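Local coordinates for stress-induced protein 1 (Caenorhabditis elegans, PDB 4YE0) that probably binds unfolded proteins, as a molecular chaperone of the small heat shock protein family, and is represented here chiefly by its alpha-crystallin domain, at residues 29-33 / 34-38; 60-63 / 64-67. All blocks are in the same frame, centred on the assembly; numbering follows the deposited sequence.

Contact 1 (29-33 / 34-38); sequences VNLEG and HVLTI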
# COMPACT_ATOMS: atom_id res chain seq x y z
N VAL A 29 -11.24 -10.74 3.77
CA VAL A 29 -12.27 -10.63 2.76
C VAL A 29 -13.62 -10.81 3.44
O VAL A 29 -13.86 -11.83 4.09
CB VAL A 29 -12.11 -11.67 1.64
CG1 VAL A 29 -13.21 -11.51 0.60
CG2 VAL A 29 -10.74 -11.53 0.99
N ASN A 30 -14.47 -9.80 3.32
CA ASN A 30 -15.77 -9.81 3.95
C ASN A 30 -16.88 -9.55 2.94
O ASN A 30 -16.69 -8.81 1.97
CB ASN A 30 -15.82 -8.78 5.08
CG ASN A 30 -14.92 -9.15 6.24
OD1 ASN A 30 -13.94 -8.46 6.54
ND2 ASN A 30 -15.25 -10.24 6.92
N LEU A 31 -18.02 -10.19 3.16
CA LEU A 31 -19.22 -9.97 2.37
C LEU A 31 -20.34 -9.45 3.28
O LEU A 31 -20.57 -9.99 4.36
CB LEU A 31 -19.67 -11.26 1.71
CG LEU A 31 -20.91 -11.19 0.83
CD1 LEU A 31 -20.72 -10.20 -0.31
CD2 LEU A 31 -21.21 -12.58 0.28
N GLU A 32 -21.03 -8.42 2.81
CA GLU A 32 -22.10 -7.79 3.56
C GLU A 32 -23.21 -7.47 2.57
O GLU A 32 -23.11 -6.52 1.81
CB GLU A 32 -21.57 -6.53 4.23
CG GLU A 32 -22.34 -6.07 5.45
CD GLU A 32 -21.76 -4.81 6.05
OE1 GLU A 32 -22.45 -4.15 6.85
OE2 GLU A 32 -20.60 -4.46 5.71
N GLY A 33 -24.25 -8.30 2.54
CA GLY A 33 -25.23 -8.26 1.45
C GLY A 33 -24.51 -8.59 0.14
O GLY A 33 -23.92 -9.66 0.01
N HIS A 34 -24.53 -7.65 -0.80
CA HIS A 34 -23.81 -7.78 -2.07
C HIS A 34 -22.49 -7.01 -2.07
O HIS A 34 -21.81 -6.95 -3.10
CB HIS A 34 -24.69 -7.30 -3.23
CG HIS A 34 -25.62 -8.34 -3.75
ND1 HIS A 34 -25.33 -9.13 -4.84
CD2 HIS A 34 -26.85 -8.73 -3.33
CE1 HIS A 34 -26.33 -9.96 -5.07
NE2 HIS A 34 -27.27 -9.73 -4.17
N VAL A 35 -22.12 -6.43 -0.93
CA VAL A 35 -20.92 -5.61 -0.85
C VAL A 35 -19.71 -6.43 -0.40
O VAL A 35 -19.69 -7.01 0.69
CB VAL A 35 -21.14 -4.38 0.05
CG1 VAL A 35 -19.86 -3.55 0.17
CG2 VAL A 35 -22.27 -3.52 -0.50
N LEU A 36 -18.71 -6.48 -1.27
CA LEU A 36 -17.49 -7.22 -1.04
C LEU A 36 -16.36 -6.27 -0.66
O LEU A 36 -16.06 -5.32 -1.39
CB LEU A 36 -17.12 -8.00 -2.31
CG LEU A 36 -16.08 -9.09 -2.17
CD1 LEU A 36 -16.60 -10.22 -1.30
CD2 LEU A 36 -15.70 -9.62 -3.54
N THR A 37 -15.74 -6.54 0.48
CA THR A 37 -14.67 -5.71 1.03
C THR A 37 -13.39 -6.53 1.19
O THR A 37 -13.40 -7.56 1.87
CB THR A 37 -15.09 -5.17 2.41
OG1 THR A 37 -16.31 -4.42 2.28
CG2 THR A 37 -14.01 -4.26 3.00
N ILE A 38 -12.30 -6.07 0.57
CA ILE A 38 -10.99 -6.69 0.75
C ILE A 38 -10.07 -5.70 1.46
O ILE A 38 -9.90 -4.57 1.00
CB ILE A 38 -10.34 -7.08 -0.59
CG1 ILE A 38 -11.28 -7.99 -1.39
CG2 ILE A 38 -9.00 -7.74 -0.35
CD1 ILE A 38 -12.18 -7.25 -2.36

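Contact 2 (60-63 / 64-67); sequences TLPK and DVDL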
# COMPACT_ATOMS: atom_id res chain seq x y z
N THR A 60 -19.61 -3.55 -5.16
CA THR A 60 -20.91 -4.18 -5.06
C THR A 60 -21.01 -5.22 -6.16
O THR A 60 -20.86 -4.90 -7.34
CB THR A 60 -22.04 -3.15 -5.21
OG1 THR A 60 -21.89 -2.13 -4.21
CG2 THR A 60 -23.40 -3.81 -5.05
N LEU A 61 -21.23 -6.47 -5.77
CA LEU A 61 -21.45 -7.56 -6.70
C LEU A 61 -22.78 -7.38 -7.42
O LEU A 61 -23.72 -6.84 -6.84
CB LEU A 61 -21.47 -8.91 -5.96
CG LEU A 61 -20.16 -9.63 -5.63
CD1 LEU A 61 -18.91 -8.81 -5.88
CD2 LEU A 61 -20.19 -10.14 -4.19
N PRO A 62 -22.85 -7.80 -8.69
CA PRO A 62 -24.13 -7.86 -9.39
C PRO A 62 -25.17 -8.69 -8.63
O PRO A 62 -24.82 -9.57 -7.85
CB PRO A 62 -23.78 -8.54 -10.71
CG PRO A 62 -22.35 -8.21 -10.95
CD PRO A 62 -21.71 -8.02 -9.60
N LYS A 63 -26.44 -8.39 -8.88
CA LYS A 63 -27.57 -9.10 -8.27
C LYS A 63 -27.50 -10.58 -8.68
O LYS A 63 -27.86 -11.48 -7.92
CB LYS A 63 -28.90 -8.49 -8.74
CG LYS A 63 -29.01 -6.97 -8.60
CD LYS A 63 -30.16 -6.40 -9.43
CE LYS A 63 -31.51 -6.77 -8.84
NZ LYS A 63 -32.63 -6.06 -9.52
N ASP A 64 -27.03 -10.77 -9.91
CA ASP A 64 -26.81 -12.06 -10.56
C ASP A 64 -25.91 -13.08 -9.82
O ASP A 64 -26.02 -14.29 -10.05
CB ASP A 64 -26.18 -11.77 -11.94
CG ASP A 64 -26.51 -12.80 -12.99
OD1 ASP A 64 -27.17 -13.81 -12.68
OD2 ASP A 64 -26.09 -12.59 -14.15
N VAL A 65 -25.01 -12.60 -8.96
CA VAL A 65 -23.96 -13.47 -8.40
C VAL A 65 -24.51 -14.46 -7.37
O VAL A 65 -25.32 -14.11 -6.51
CB VAL A 65 -22.81 -12.65 -7.78
CG1 VAL A 65 -21.75 -13.56 -7.18
CG2 VAL A 65 -22.18 -11.74 -8.83
N ASP A 66 -24.06 -15.71 -7.47
CA ASP A 66 -24.41 -16.75 -6.50
C ASP A 66 -23.47 -16.63 -5.30
O ASP A 66 -22.36 -17.17 -5.32
CB ASP A 66 -24.32 -18.13 -7.15
CG ASP A 66 -24.66 -19.26 -6.19
OD1 ASP A 66 -25.26 -19.00 -5.12
OD2 ASP A 66 -24.31 -20.42 -6.50
N LEU A 67 -23.93 -15.93 -4.27
CA LEU A 67 -23.09 -15.58 -3.12
C LEU A 67 -22.71 -16.78 -2.25
O LEU A 67 -21.74 -16.72 -1.51
CB LEU A 67 -23.77 -14.51 -2.26
CG LEU A 67 -24.22 -13.22 -2.95
CD1 LEU A 67 -24.86 -12.28 -1.95
CD2 LEU A 67 -23.06 -12.52 -3.64

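Contact 1 (29-33 / 34-38)
V29 and L31 stand as two apolar ridges on strand 27-32, and the end of L36 from the neighbouring strand fits the notch between them. L36 CD1 lies 4.1 Å from V29 CG1 and 4.2 Å from L31 CD1. The branch gets there because CG of L36 is anti to the backbone N (chi1 -166°), which swings it beside the carbonyl carbon; CD1 then also rests 3.6 Å from N30 O. L31 leans across in its turn, laying its CD1 3.5 Å from V35 O. Farther along, V29 CG2 meets I38 CG1 at 4.3 Å. Branched aliphatic residues suit this face of the hairpin, which looks into the domain: L36 and I38 pack on I82, and V29 and I38 on M80, both from strand 79-85.

N30, E32, V35 and T37 occupy the other face. There N30 and E32 are exposed, as suits their polar ends, and T37 OG1 makes a weak hydrogen bond to Q58. V35 CB lies 3.4 Å from E32 O, held there by the tight turn.

The strands are joined by two pairs of backbone hydrogen bonds, N30 with T37 and E32 with V35. In the first pair the N-H...O angle from T37 N to N30 O is 175°. At the bend V35 N instead comes from above the plane of the E32 carbonyl. The bend itself is a type II' turn, in which G33 has a positive phi (61°) and leaves no room for a beta carbon beside H34 N. Bonding across the hairpin is thus carried by main-chain amides; no side-chain hydrogen bond joins the two segments, and the side chains add methyl contacts with one another and with carbonyl oxygens, so one face can join the core and the other meet water.

Contact 2 (60-63 / 64-67)
P62 and V65 bracket a type I beta turn in the link that leaves strand 49-60, and their side chains press together on its inner side. The methyl CG2 of V65 sits against the proline ring, 3.8 Å from P62 CD, with CB and CG of the ring scarcely farther off. V65 CG2 is placed there by its first torsion, being anti to the carbonyl carbon and therefore beside the backbone N, and it also comes within 4.1 Å of L61 CB. This small apolar cluster is closed by L67, which returns after the turn until its CD2 is 3.8 Å from L61 CD2; the two leucines cross obliquely. Buried L61 and V65 are hydrocarbon through and through, as their setting requires: both rest on F13 of strand 12-18, as does P62, while L61 and L67 also touch L31 of strand 27-32. Proline suits the first corner because its ring holds phi near the -55° found here and presents a compact, puckered hydrocarbon ring to valine.

The outer side is looser. K63 and D64 fill the two central positions of the turn, where polar residues can turn outward. The lysine side chain is exposed, its long aliphatic stem leading away from the turn. D64 points its carboxylate away from the turn as well, toward a long, weak ion pair with K86, while its backbone O is bonded to T87 OG1. Just beyond the turn, D66 OD2 is hydrogen-bonded to H69 ND1.

A single hydrogen bond spans the turn: V65 N lies 3.2 Å from P62 O, with an N-H...O angle of 170°, yet it approaches from 62° above the carbonyl plane.

In the fold
From the N terminus the chain first reaches contact 1, which closes the tight hairpin between strands 27-32 and 35-45. After strand 49-60, which pairs with strand 35-45 in the same sheet, contact 2 folds the link leading to strand 71-74 of the other sheet. The two follow in series, neither nesting nor crossing, yet their centres are only 11 Å apart and they touch. H34 O and L61 N, 2.8 Å apart, probably form a hydrogen bond, and L67 CD1 packs on G33 O. Together they cover one end of the immunoglobulin-like beta sandwich of the alpha-crystallin domain, tying the three-stranded sheet to strands 12-18 and 79-85.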